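Local coordinates for protein enoyl-CoA hydratase/carnithine racemase (Thermus thermophilus JL-18, PDB 6SL9) that probably catalyses, as a crotonase-family isomerase, the formation of oxepin-CoA in the bacterial breakdown of phenylacetic acid, at residues Gln11-Val16 / Leu191-Lys195; Leu40-Asp46 / Ala90-Lys96; Val49-Thr55 / Lys96-Ala101; Asp118-Val124 / Gly175-Val181; Gln199-Arg203 / Arg254-Arg258. All blocks are in the same frame, centred on the assembly; numbering follows the deposited sequence.

Contact 1 of 5, residues Gln11-Val16 / Leu191-Lys195; sequences QDGVLV and LSLAK
Val14 presses both its methyl groups against helix 191-195, and this is the tight part of the contact. With chi1 at 180° CG1 stands anti to the backbone N, which aims it at the helix, where it lies 3.8 Å from Ala194 CB and 4.1 Å from Leu191 CD1. The other branch lies over the helix backbone, Val14 CG2 being 3.6 Å from Ala194 O. One turn earlier in the helix, Leu191 is forked between two surroundings. Its CD1 also meets Val16 CG2, crossing that side chain at about a right angle, whereas its CD2 sits against the amide of Gln11, 3.2 Å from Gln11 OE1. The loose side is the type II' turn from Gln11 to Val14, which carries the exposed Asp12. Here Lys195 reaches toward Asp12 as an extended chain whose methylenes run past the carboxylate, Lys195 CD lying 3.6 Å from Asp12 OD2. The salt bridge at its end is long, with Lys195 NZ 3.8 Å from Asp12 OD1. Strand 14-16 and the helix run roughly antiparallel, at 143°, and the helix packs on one face of the central crotonase sheet. No hydrogen bond joins the two segments; the strand's backbone bonds go to its sheet neighbours, such as Leu15 with Ala51 and Leu53. Cohesion therefore rests on apolar packing, with electrostatics at the rim probably adding a weak, solvent-softened attraction.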
# COMPACT_ATOMS: atom_id res chain seq x y z
N GLN A 11 33.42 -11.24 0.02
CA GLN A 11 33.55 -12.08 -1.19
C GLN A 11 33.38 -11.12 -2.37
O GLN A 11 32.29 -10.53 -2.52
CB GLN A 11 32.47 -13.16 -1.18
CG GLN A 11 32.52 -14.07 0.02
CD GLN A 11 32.08 -15.44 -0.41
OE1 GLN A 11 32.20 -15.80 -1.57
NE2 GLN A 11 31.49 -16.18 0.51
N ASP A 12 34.45 -10.87 -3.13
CA ASP A 12 34.41 -9.82 -4.19
C ASP A 12 33.98 -8.50 -3.58
O ASP A 12 34.63 -7.93 -2.66
CB ASP A 12 33.35 -10.12 -5.26
CG ASP A 12 33.57 -11.34 -6.15
OD1 ASP A 12 34.46 -12.19 -5.84
OD2 ASP A 12 32.84 -11.46 -7.17
N GLY A 13 32.92 -7.98 -4.15
CA GLY A 13 32.32 -6.69 -3.77
C GLY A 13 31.21 -6.81 -2.72
O GLY A 13 30.51 -5.83 -2.50
N VAL A 14 31.05 -7.98 -2.11
CA VAL A 14 29.95 -8.25 -1.16
C VAL A 14 30.52 -8.41 0.25
O VAL A 14 31.38 -9.27 0.48
CB VAL A 14 29.14 -9.48 -1.59
CG1 VAL A 14 28.00 -9.73 -0.59
CG2 VAL A 14 28.60 -9.32 -2.99
N LEU A 15 29.94 -7.69 1.19
CA LEU A 15 30.18 -7.96 2.62
C LEU A 15 29.06 -8.89 3.09
O LEU A 15 27.92 -8.47 3.11
CB LEU A 15 30.27 -6.66 3.42
CG LEU A 15 30.46 -6.84 4.91
CD1 LEU A 15 31.78 -7.49 5.24
CD2 LEU A 15 30.37 -5.52 5.63
N VAL A 16 29.45 -10.07 3.54
CA VAL A 16 28.52 -11.08 4.07
C VAL A 16 28.54 -10.99 5.59
O VAL A 16 29.61 -11.17 6.21
CB VAL A 16 28.90 -12.47 3.58
CG1 VAL A 16 27.84 -13.45 4.09
CG2 VAL A 16 28.99 -12.59 2.08
N LEU A 191 24.20 -15.12 -2.68
CA LEU A 191 25.52 -14.53 -3.00
C LEU A 191 25.59 -14.15 -4.48
O LEU A 191 26.16 -13.12 -4.80
CB LEU A 191 26.66 -15.44 -2.58
CG LEU A 191 28.02 -14.82 -2.72
CD1 LEU A 191 28.21 -13.57 -1.88
CD2 LEU A 191 29.07 -15.84 -2.34
N SER A 192 25.08 -14.98 -5.37
CA SER A 192 25.08 -14.67 -6.82
C SER A 192 24.33 -13.35 -7.02
O SER A 192 24.80 -12.49 -7.79
CB SER A 192 24.43 -15.81 -7.58
OG SER A 192 24.38 -15.48 -8.94
N LEU A 193 23.15 -13.21 -6.40
CA LEU A 193 22.37 -11.96 -6.59
C LEU A 193 23.15 -10.78 -5.99
O LEU A 193 23.25 -9.72 -6.61
CB LEU A 193 21.02 -12.13 -5.91
CG LEU A 193 20.12 -10.89 -5.87
CD1 LEU A 193 19.83 -10.42 -7.26
CD2 LEU A 193 18.84 -11.14 -5.11
N ALA A 194 23.70 -10.92 -4.80
CA ALA A 194 24.49 -9.84 -4.18
C ALA A 194 25.68 -9.46 -5.06
O ALA A 194 25.98 -8.29 -5.19
CB ALA A 194 24.90 -10.24 -2.79
N LYS A 195 26.33 -10.44 -5.70
CA LYS A 195 27.47 -10.13 -6.59
C LYS A 195 27.00 -9.36 -7.81
O LYS A 195 27.72 -8.51 -8.31
CB LYS A 195 28.23 -11.41 -6.93
CG LYS A 195 29.15 -11.89 -5.82
CD LYS A 195 29.86 -13.19 -6.22
CE LYS A 195 30.84 -13.65 -5.17
NZ LYS A 195 31.67 -14.78 -5.63

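Contact 2 of 5, residues Leu40-Asp46 / Ala90-Lys96; sequences LKEGEED and ALSGLEK
The carboxylate of Glu44 lies beside Gly93-Glu95, and one oxygen takes up its polar contacts. Glu44 OE2 receives Glu95 N at 2.9 Å on the anti lone pair, the side away from OE1, while a water donates to that same OE2 and to Gly93 O, linking the two. In the modelled conformer, Leu94 CD2 lies beside Glu44 CG. Lys96 holds the other end. Fully extended beyond CG, it delivers its ammonium to the last turn of helix 30-45: Lys96 NZ gives a bond of 2.9 Å to Gly43 O, lying in that carbonyl's plane, and a weak one of 3.1 Å to Glu44 O, besides its bond to Val49 O. A positive charge placed at a helix C-terminus probably interacts favourably with the helix dipole. Away from the charges, Leu40 CD1 packs on Leu91 CD2 at 3.8 Å and on Ala90 CB at 4.3 Å. Leu40 from helix 30-45 and, after helix 77-93, Lys96 both rest on Leu52 of strand 51-56. From helix 202-214, Arg203 and Lys210 form salt bridges with Glu95, and Ser92 packs on Leu220 of the second subunit.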
# COMPACT_ATOMS: atom_id res chain seq x y z
N LEU A 40 27.51 -2.81 9.58
CA LEU A 40 26.85 -2.01 8.51
C LEU A 40 27.63 -0.74 8.20
O LEU A 40 27.89 -0.42 7.03
CB LEU A 40 25.41 -1.66 8.93
CG LEU A 40 24.46 -2.83 9.10
CD1 LEU A 40 23.19 -2.37 9.80
CD2 LEU A 40 24.13 -3.51 7.79
N LYS A 41 28.05 -0.08 9.27
CA LYS A 41 28.87 1.14 9.09
C LYS A 41 30.18 0.82 8.34
O LYS A 41 30.58 1.56 7.44
CB LYS A 41 29.12 1.77 10.45
CG LYS A 41 29.88 3.09 10.42
CD LYS A 41 30.25 3.49 11.81
CE LYS A 41 31.00 4.79 11.87
NZ LYS A 41 31.55 5.03 13.22
N GLU A 42 30.87 -0.24 8.77
CA GLU A 42 32.16 -0.61 8.11
C GLU A 42 31.90 -0.93 6.64
O GLU A 42 32.68 -0.50 5.80
CB GLU A 42 32.78 -1.85 8.79
CG GLU A 42 34.11 -2.31 8.24
CD GLU A 42 34.78 -3.33 9.19
OE1 GLU A 42 34.68 -4.51 8.89
OE2 GLU A 42 35.28 -2.91 10.26
N GLY A 43 30.84 -1.69 6.35
CA GLY A 43 30.54 -2.02 4.97
C GLY A 43 30.22 -0.80 4.14
O GLY A 43 30.65 -0.71 2.99
N GLU A 44 29.45 0.13 4.69
CA GLU A 44 29.12 1.36 3.96
C GLU A 44 30.38 2.20 3.71
O GLU A 44 30.47 2.86 2.65
CB GLU A 44 28.06 2.15 4.70
CG GLU A 44 27.29 3.09 3.78
CD GLU A 44 26.39 4.04 4.50
OE1 GLU A 44 26.88 4.80 5.35
OE2 GLU A 44 25.17 4.02 4.22
N GLU A 45 31.30 2.26 4.65
CA GLU A 45 32.54 3.07 4.51
C GLU A 45 33.57 2.37 3.58
O GLU A 45 34.43 3.04 3.10
CB GLU A 45 33.18 3.30 5.88
CG GLU A 45 32.36 4.23 6.76
CD GLU A 45 32.97 4.62 8.11
OE1 GLU A 45 34.01 4.06 8.51
OE2 GLU A 45 32.35 5.47 8.79
N ASP A 46 33.48 1.06 3.38
CA ASP A 46 34.52 0.28 2.70
C ASP A 46 34.34 0.46 1.18
O ASP A 46 33.38 -0.09 0.60
CB ASP A 46 34.45 -1.19 3.14
CG ASP A 46 35.59 -2.07 2.66
OD1 ASP A 46 36.25 -1.64 1.67
OD2 ASP A 46 35.81 -3.15 3.28
N ALA A 90 20.01 2.78 10.43
CA ALA A 90 21.19 2.43 9.61
C ALA A 90 20.76 1.50 8.48
O ALA A 90 21.19 1.74 7.35
CB ALA A 90 22.30 1.79 10.44
N LEU A 91 19.98 0.47 8.78
CA LEU A 91 19.53 -0.42 7.70
C LEU A 91 18.72 0.40 6.71
O LEU A 91 18.88 0.20 5.50
CB LEU A 91 18.65 -1.50 8.30
CG LEU A 91 19.42 -2.59 9.05
CD1 LEU A 91 18.49 -3.40 9.98
CD2 LEU A 91 20.08 -3.55 8.04
N SER A 92 17.82 1.23 7.19
CA SER A 92 16.85 1.88 6.28
C SER A 92 17.55 2.77 5.27
O SER A 92 17.08 2.91 4.13
CB SER A 92 15.83 2.66 7.05
OG SER A 92 16.35 3.86 7.60
N GLY A 93 18.63 3.42 5.70
CA GLY A 93 19.32 4.44 4.89
C GLY A 93 20.58 3.95 4.23
O GLY A 93 21.24 4.75 3.61
N LEU A 94 20.92 2.69 4.38
CA LEU A 94 22.16 2.11 3.79
C LEU A 94 22.33 2.60 2.36
O LEU A 94 21.41 2.41 1.55
CB LEU A 94 22.00 0.59 3.77
CG LEU A 94 22.99 -0.21 4.60
CD1 LEU A 94 22.87 -1.69 4.27
CD2 LEU A 94 24.42 0.27 4.39
N GLU A 95 23.52 3.08 2.02
CA GLU A 95 23.76 3.62 0.68
C GLU A 95 24.35 2.58 -0.25
O GLU A 95 24.94 2.89 -1.28
CB GLU A 95 24.61 4.90 0.72
CG GLU A 95 23.89 6.01 1.43
CD GLU A 95 24.03 7.37 0.82
OE1 GLU A 95 25.07 7.60 0.16
OE2 GLU A 95 23.22 8.27 1.13
N LYS A 96 24.13 1.30 0.04
CA LYS A 96 24.48 0.12 -0.77
C LYS A 96 23.31 -0.84 -0.68
O LYS A 96 22.61 -0.87 0.34
CB LYS A 96 25.79 -0.49 -0.29
CG LYS A 96 26.94 0.49 -0.38
CD LYS A 96 28.28 0.03 0.16
CE LYS A 96 29.31 1.13 0.08
NZ LYS A 96 30.66 0.71 0.49
O HOH W 1 23.51 5.94 5.26

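Contact 3 of 5, residues Val49-Thr55 / Lys96-Ala101; sequences VRALLLT and KPLVVA
Leu52 N and Leu52 O both bond to the partner strand, to Pro97 O and Val99 N, the latter at 2.8 Å and almost straight (176°). Leu54 repeats the pattern two residues on, its N reaching Val99 O at 2.9 Å and its O accepting Ala101 N. Beyond the last backbone bond, Thr55 OG1 donates to Ala101 O at 2.7 Å; chi1 of -161° puts the hydroxyl anti to the backbone N and over the neighbouring strand. Between the side chains, Leu53 CD1 touches Val99 CG1 at 3.6 Å on one face of the sheet, and on the other Leu98 CD1 fits beside Leu52 CB at 3.8 Å and also reaches Leu54 CB. These parallel strands, 51-56 and 98-102, are joined through helix 77-93 in a beta-alpha-beta crossover within the crotonase fold. Ahead of the paired strands, Lys96 NZ bonds to Val49 O at 2.7 Å, approaching 29° off the carbonyl plane, and Pro97 CD lies against Arg50 O. Further out, strand 14-19 flanks strand 51-56 and strand 119-123 flanks strand 98-102. Helix 186-197 backs the Leu53 and Val99 face with Ala190 and Leu197, while Leu40 and Leu91 lie against the Leu52 and Leu98 face.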
# COMPACT_ATOMS: atom_id res chain seq x y z
N VAL A 49 33.45 -2.57 -0.99
CA VAL A 49 32.12 -3.17 -0.79
C VAL A 49 31.09 -2.40 -1.61
O VAL A 49 30.98 -1.18 -1.45
CB VAL A 49 31.76 -3.23 0.69
CG1 VAL A 49 30.35 -3.67 0.90
CG2 VAL A 49 32.73 -4.13 1.43
N ARG A 50 30.34 -3.12 -2.46
CA ARG A 50 29.25 -2.50 -3.24
C ARG A 50 27.90 -3.11 -2.91
O ARG A 50 26.88 -2.57 -3.35
CB ARG A 50 29.53 -2.62 -4.73
CG ARG A 50 30.80 -1.97 -5.21
CD ARG A 50 30.67 -0.69 -5.98
NE ARG A 50 29.89 -0.81 -7.20
CZ ARG A 50 30.33 -1.23 -8.36
NH1 ARG A 50 31.58 -1.61 -8.57
NH2 ARG A 50 29.48 -1.26 -9.36
N ALA A 51 27.85 -4.16 -2.13
CA ALA A 51 26.58 -4.78 -1.71
C ALA A 51 26.80 -5.51 -0.40
O ALA A 51 27.94 -5.90 -0.11
CB ALA A 51 26.07 -5.74 -2.76
N LEU A 52 25.75 -5.71 0.36
CA LEU A 52 25.79 -6.49 1.61
C LEU A 52 24.80 -7.64 1.52
O LEU A 52 23.78 -7.54 0.81
CB LEU A 52 25.46 -5.57 2.78
CG LEU A 52 26.55 -4.59 3.22
CD1 LEU A 52 26.60 -3.39 2.30
CD2 LEU A 52 26.33 -4.12 4.63
N LEU A 53 25.14 -8.71 2.24
CA LEU A 53 24.28 -9.90 2.33
C LEU A 53 24.17 -10.23 3.83
O LEU A 53 25.21 -10.40 4.47
CB LEU A 53 24.90 -11.07 1.58
CG LEU A 53 24.21 -12.44 1.67
CD1 LEU A 53 22.76 -12.40 1.28
CD2 LEU A 53 24.99 -13.42 0.80
N LEU A 54 22.96 -10.39 4.35
CA LEU A 54 22.71 -10.70 5.77
C LEU A 54 22.00 -12.04 5.84
O LEU A 54 20.98 -12.24 5.17
CB LEU A 54 21.86 -9.57 6.37
CG LEU A 54 21.45 -9.79 7.84
CD1 LEU A 54 22.66 -9.81 8.77
CD2 LEU A 54 20.50 -8.66 8.24
N THR A 55 22.50 -12.90 6.71
CA THR A 55 21.91 -14.22 6.96
C THR A 55 22.14 -14.62 8.42
O THR A 55 22.78 -13.88 9.16
CB THR A 55 22.46 -15.23 5.95
OG1 THR A 55 21.58 -16.36 5.91
CG2 THR A 55 23.88 -15.67 6.25
N LYS A 96 24.13 1.30 0.04
CA LYS A 96 24.48 0.12 -0.77
C LYS A 96 23.31 -0.84 -0.68
O LYS A 96 22.61 -0.87 0.34
CB LYS A 96 25.79 -0.49 -0.29
CG LYS A 96 26.94 0.49 -0.38
CD LYS A 96 28.28 0.03 0.16
CE LYS A 96 29.31 1.13 0.08
NZ LYS A 96 30.66 0.71 0.49
N PRO A 97 23.08 -1.65 -1.71
CA PRO A 97 21.98 -2.60 -1.68
C PRO A 97 22.26 -3.73 -0.68
O PRO A 97 23.37 -4.18 -0.54
CB PRO A 97 21.93 -3.14 -3.10
CG PRO A 97 23.32 -2.96 -3.63
CD PRO A 97 23.76 -1.65 -3.02
N LEU A 98 21.19 -4.20 -0.06
CA LEU A 98 21.21 -5.28 0.95
C LEU A 98 20.35 -6.43 0.48
O LEU A 98 19.15 -6.28 0.23
CB LEU A 98 20.71 -4.73 2.29
CG LEU A 98 20.54 -5.75 3.42
CD1 LEU A 98 21.88 -6.33 3.81
CD2 LEU A 98 19.85 -5.14 4.63
N VAL A 99 20.96 -7.59 0.42
CA VAL A 99 20.24 -8.85 0.18
C VAL A 99 20.11 -9.53 1.53
O VAL A 99 21.08 -9.58 2.29
CB VAL A 99 21.01 -9.74 -0.81
CG1 VAL A 99 20.34 -11.07 -0.99
CG2 VAL A 99 21.18 -9.06 -2.16
N VAL A 100 18.92 -10.09 1.82
CA VAL A 100 18.74 -10.93 3.04
C VAL A 100 18.46 -12.36 2.60
O VAL A 100 17.61 -12.54 1.71
CB VAL A 100 17.63 -10.35 3.92
CG1 VAL A 100 17.18 -11.36 4.97
CG2 VAL A 100 18.09 -9.09 4.58
N ALA A 101 19.11 -13.32 3.23
CA ALA A 101 18.91 -14.76 3.00
C ALA A 101 18.34 -15.34 4.29
O ALA A 101 19.05 -15.52 5.28
CB ALA A 101 20.19 -15.40 2.60

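Contact 4 of 5, residues Asp118-Val124 / Gly175-Val181; sequences DLRLAAV and GLVHRVV
Arg120 O is gripped by two successive amides, His178 N at 2.7 Å and, weakly, Arg179 N at 3.4 Å. The same residue's own amide turns to a side chain: Arg120 N donates to His178 ND1 at 3.0 Å, almost exactly in the imidazole plane. His178 thus clasps both backbone polar atoms of Arg120. As ND1 accepts here and NE2 bonds to Ala154 O of the third subunit, the proton probably sits on NE2. Leu119 CD2 lies over one face of the His178 ring in a CH-pi contact, 4.0 Å from the ring centroid. The Arg120 side chain, bent at chi3 (-58°), turns toward the carbonyls of Gly175 and Leu176. In the plane of its guanidinium, Arg120 NE bonds to Leu176 O at 2.8 Å and Arg120 NH2 to Gly175 O at 3.0 Å, while His178 CE1 lies over one face, the two planes 49° apart. Gly175 closes helix 168-174 in a Schellman motif, so Arg120 fastens the chain leaving that helix to strand 119-123, next to the last strand of the central sheet. Past His178, where the register shifts by one residue (Arg120 faces Val177, Leu121 faces Arg179), strands 119-123 and 179-181 run parallel. Ala122 bonds through both its backbone N and O, to Arg179 O and Val181 N, and Val124 N ends the run on Val181 O. Leu121 CD2 lies over the centre of the Arg179 guanidinium, whose charge pairs with Glu189. On the surface, Val124 CG2 meets Val180 CG1 at 3.7 Å; at the other end, Gln157 of the third subunit bonds to Arg120 NH1.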
# COMPACT_ATOMS: atom_id res chain seq x y z
N ASP A 118 16.61 -5.18 0.81
CA ASP A 118 16.04 -4.66 -0.45
C ASP A 118 15.52 -5.77 -1.33
O ASP A 118 14.45 -5.64 -1.95
CB ASP A 118 17.09 -3.88 -1.21
CG ASP A 118 17.60 -2.70 -0.46
OD1 ASP A 118 16.78 -1.90 0.03
OD2 ASP A 118 18.85 -2.58 -0.34
N LEU A 119 16.27 -6.87 -1.38
CA LEU A 119 15.88 -8.11 -2.05
C LEU A 119 16.04 -9.23 -1.04
O LEU A 119 17.06 -9.30 -0.34
CB LEU A 119 16.70 -8.36 -3.32
CG LEU A 119 16.43 -7.31 -4.41
CD1 LEU A 119 17.37 -7.39 -5.55
CD2 LEU A 119 15.02 -7.41 -4.92
N ARG A 120 15.01 -10.07 -0.95
CA ARG A 120 14.92 -11.05 0.15
C ARG A 120 14.65 -12.43 -0.42
O ARG A 120 13.73 -12.61 -1.23
CB ARG A 120 13.80 -10.60 1.07
CG ARG A 120 14.03 -9.24 1.69
CD ARG A 120 12.91 -8.72 2.56
NE ARG A 120 11.65 -8.62 1.84
CZ ARG A 120 11.34 -7.63 1.01
NH1 ARG A 120 12.14 -6.57 0.89
NH2 ARG A 120 10.17 -7.65 0.37
N LEU A 121 15.43 -13.41 0.02
CA LEU A 121 15.27 -14.82 -0.37
C LEU A 121 15.05 -15.63 0.89
O LEU A 121 15.56 -15.28 1.97
CB LEU A 121 16.54 -15.35 -1.04
CG LEU A 121 16.97 -14.74 -2.35
CD1 LEU A 121 17.72 -13.46 -2.10
CD2 LEU A 121 17.86 -15.66 -3.13
N ALA A 122 14.29 -16.70 0.77
CA ALA A 122 14.09 -17.63 1.88
C ALA A 122 14.41 -19.04 1.44
O ALA A 122 14.10 -19.44 0.27
CB ALA A 122 12.66 -17.60 2.34
N ALA A 123 14.97 -19.84 2.35
CA ALA A 123 15.07 -21.28 2.18
C ALA A 123 13.70 -21.90 2.29
O ALA A 123 12.91 -21.51 3.15
CB ALA A 123 15.95 -21.89 3.24
N VAL A 124 13.52 -22.98 1.56
CA VAL A 124 12.42 -23.92 1.85
C VAL A 124 12.64 -24.33 3.32
O VAL A 124 13.78 -24.76 3.68
CB VAL A 124 12.50 -25.12 0.88
CG1 VAL A 124 11.56 -26.22 1.33
CG2 VAL A 124 12.22 -24.74 -0.57
N GLY A 175 4.73 -11.30 -0.60
CA GLY A 175 5.79 -10.28 -0.78
C GLY A 175 6.74 -10.15 0.40
O GLY A 175 7.67 -9.32 0.33
N LEU A 176 6.66 -10.98 1.42
CA LEU A 176 7.71 -10.96 2.47
C LEU A 176 9.06 -11.36 1.90
O LEU A 176 10.10 -10.84 2.38
CB LEU A 176 7.31 -11.89 3.60
CG LEU A 176 6.07 -11.47 4.38
CD1 LEU A 176 5.75 -12.49 5.44
CD2 LEU A 176 6.16 -10.08 4.98
N VAL A 177 9.07 -12.24 0.91
CA VAL A 177 10.34 -12.52 0.17
C VAL A 177 10.07 -12.45 -1.31
O VAL A 177 8.89 -12.55 -1.73
CB VAL A 177 10.96 -13.86 0.58
CG1 VAL A 177 11.38 -13.88 2.04
CG2 VAL A 177 10.07 -15.00 0.20
N HIS A 178 11.14 -12.31 -2.08
CA HIS A 178 11.11 -12.27 -3.56
C HIS A 178 11.35 -13.64 -4.21
O HIS A 178 10.97 -13.80 -5.35
CB HIS A 178 12.13 -11.25 -4.07
CG HIS A 178 11.85 -9.85 -3.58
ND1 HIS A 178 12.62 -9.28 -2.60
CD2 HIS A 178 10.92 -8.94 -3.98
CE1 HIS A 178 12.15 -8.03 -2.45
NE2 HIS A 178 11.09 -7.82 -3.24
N ARG A 179 12.01 -14.54 -3.51
CA ARG A 179 12.39 -15.86 -4.06
C ARG A 179 12.47 -16.87 -2.92
O ARG A 179 12.89 -16.51 -1.83
CB ARG A 179 13.74 -15.80 -4.77
CG ARG A 179 13.99 -17.00 -5.68
CD ARG A 179 15.09 -16.96 -6.73
NE ARG A 179 15.82 -15.74 -6.99
CZ ARG A 179 17.15 -15.72 -7.24
NH1 ARG A 179 17.76 -14.57 -7.51
NH2 ARG A 179 17.87 -16.83 -7.14
N VAL A 180 12.10 -18.11 -3.22
CA VAL A 180 12.26 -19.30 -2.36
C VAL A 180 13.20 -20.27 -3.06
O VAL A 180 12.96 -20.53 -4.24
CB VAL A 180 10.92 -19.93 -1.98
CG1 VAL A 180 11.08 -21.24 -1.22
CG2 VAL A 180 10.08 -18.92 -1.21
N VAL A 181 14.18 -20.79 -2.34
CA VAL A 181 15.14 -21.74 -2.92
C VAL A 181 15.42 -22.83 -1.92
O VAL A 181 15.24 -22.64 -0.72
CB VAL A 181 16.40 -21.06 -3.39
CG1 VAL A 181 16.11 -19.91 -4.33
CG2 VAL A 181 17.12 -20.59 -2.20

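Contact 5 of 5, residues Gln199-Arg203 / Arg254-Arg258; sequences QGPTR and RFQGR
A proline ring laid flat against the phenyl group of Phe255 marks this contact: Pro201 CB stands 3.9 Å from the Phe255 ring centroid, just 4° off the ring normal, a CH-pi contact over the middle of the face. Pro201 CD leans over the rim of the same ring, 3.5 Å from Phe255 CD2. Gln199 O lies near the ring plane at the edge, and a water, at a rather short distance from Gln199 O, appears to bridge the two backbones, its oxygen accepting Phe255 N at 2.9 Å. Pro201 is the centre of an inverse gamma turn and occupies the N-cap position of helix 202-214. With Phe255 against Pro201 and Gly257 against Thr202, the C-terminal tail folds over the start of that helix, in the helical C-terminal part of this crotonase-family chain. The two backbones come closest where Gly257 passes Thr202, with their CA atoms 4.3 Å apart and Thr202 OG1 3.5 Å from Gly257 CA. Gly257 takes a positive phi of 83° and brings no side chain into this narrow passage. No hydrogen bond runs directly between the segments; Thr202 OG1 bonds instead to Arg50 NE, and Arg50 NH2 reaches Gly200 O. Arg203 lays its aliphatic part on the tail, Arg203 CG being 3.7 Å from Gly257 O, while its guanidinium goes to Glu95 in a salt bridge. Asp239 accepts hydrogen bonds from Gln256 N and Gly257 N, and Val133 and Arg134 of the third subunit pack on Pro201 and Phe255.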
# COMPACT_ATOMS: atom_id res chain seq x y z
N GLN A 199 27.95 -5.23 -8.93
CA GLN A 199 28.43 -4.72 -10.24
C GLN A 199 27.51 -3.61 -10.73
O GLN A 199 27.79 -3.02 -11.77
CB GLN A 199 28.45 -5.86 -11.27
CG GLN A 199 29.46 -6.94 -10.92
CD GLN A 199 30.89 -6.44 -10.99
OE1 GLN A 199 31.71 -6.70 -10.12
NE2 GLN A 199 31.20 -5.65 -12.02
N GLY A 200 26.44 -3.31 -10.04
CA GLY A 200 25.43 -2.36 -10.51
C GLY A 200 25.73 -0.93 -10.08
O GLY A 200 26.73 -0.60 -9.43
N PRO A 201 24.81 -0.02 -10.45
CA PRO A 201 25.01 1.42 -10.22
C PRO A 201 24.63 1.75 -8.77
O PRO A 201 23.51 2.13 -8.48
CB PRO A 201 24.07 2.08 -11.24
CG PRO A 201 22.94 1.08 -11.41
CD PRO A 201 23.60 -0.29 -11.28
N THR A 202 25.61 1.62 -7.90
CA THR A 202 25.37 1.68 -6.45
C THR A 202 24.68 3.00 -6.05
O THR A 202 23.84 2.99 -5.13
CB THR A 202 26.68 1.45 -5.71
OG1 THR A 202 27.39 0.38 -6.31
CG2 THR A 202 26.48 1.22 -4.24
N ARG A 203 25.07 4.09 -6.67
CA ARG A 203 24.43 5.38 -6.33
C ARG A 203 22.96 5.37 -6.71
O ARG A 203 22.11 5.94 -5.97
CB ARG A 203 25.12 6.57 -6.95
CG ARG A 203 26.58 6.75 -6.57
CD ARG A 203 26.79 6.83 -5.08
NE ARG A 203 26.01 7.92 -4.48
CZ ARG A 203 25.47 7.97 -3.27
NH1 ARG A 203 24.74 9.02 -2.90
NH2 ARG A 203 25.60 6.96 -2.44
N ARG A 254 29.47 -0.95 -17.54
CA ARG A 254 30.54 -1.27 -16.54
C ARG A 254 30.53 -0.24 -15.41
O ARG A 254 31.23 0.79 -15.41
CB ARG A 254 31.91 -1.39 -17.24
CG ARG A 254 31.83 -2.33 -18.45
CD ARG A 254 33.04 -3.10 -18.89
NE ARG A 254 34.26 -2.32 -19.11
CZ ARG A 254 35.38 -2.84 -19.61
NH1 ARG A 254 36.46 -2.09 -19.75
NH2 ARG A 254 35.41 -4.12 -19.95
N PHE A 255 29.65 -0.45 -14.47
CA PHE A 255 29.40 0.51 -13.38
C PHE A 255 30.45 0.35 -12.29
O PHE A 255 30.90 -0.75 -12.00
CB PHE A 255 28.01 0.32 -12.81
CG PHE A 255 26.87 0.65 -13.73
CD1 PHE A 255 26.76 1.90 -14.33
CD2 PHE A 255 25.87 -0.30 -13.94
CE1 PHE A 255 25.64 2.15 -15.13
CE2 PHE A 255 24.76 -0.01 -14.68
CZ PHE A 255 24.65 1.22 -15.29
N GLN A 256 30.72 1.46 -11.59
CA GLN A 256 31.74 1.51 -10.51
C GLN A 256 31.15 1.94 -9.18
O GLN A 256 31.86 1.93 -8.17
CB GLN A 256 32.91 2.40 -10.93
CG GLN A 256 33.48 2.03 -12.30
CD GLN A 256 33.99 0.61 -12.42
OE1 GLN A 256 34.39 -0.01 -11.43
NE2 GLN A 256 33.90 0.03 -13.61
N GLY A 257 29.90 2.40 -9.11
CA GLY A 257 29.31 2.86 -7.85
C GLY A 257 29.66 4.30 -7.51
O GLY A 257 29.62 4.66 -6.31
N ARG A 258 29.92 5.12 -8.50
CA ARG A 258 30.13 6.58 -8.34
C ARG A 258 29.84 7.28 -9.65
O ARG A 258 29.98 8.51 -9.68
CB ARG A 258 31.54 6.91 -7.86
CG ARG A 258 32.65 6.42 -8.77
CD ARG A 258 33.96 7.03 -8.24
NE ARG A 258 35.06 6.25 -8.75
CZ ARG A 258 36.29 6.11 -8.21
NH1 ARG A 258 37.18 5.36 -8.83
NH2 ARG A 258 36.61 6.64 -7.05
OXT ARG A 258 29.40 6.58 -10.57
O HOH W 2 28.61 -3.09 -14.09

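Contacts 3 and 4 are the buried ones, both parallel strand pairings in the same sheet, joined where Val100 O meets Leu121 N; contact 4 has in addition an arginine and a histidine at a subunit interface. Contact 1 packs a helix on that sheet, relying on methyl groups; contact 2 joins two helices beside it through a lysine and a glutamate as well as leucines. Contacts 2 and 3 share Lys96. Contact 5, farthest from the chain centre, has neither strand pairing nor direct hydrogen bonds, yet Arg50 of contact 3 bonds to it and Glu95 of contact 2 makes a salt bridge with Arg203. Contacts 4 and 5 both touch the third subunit.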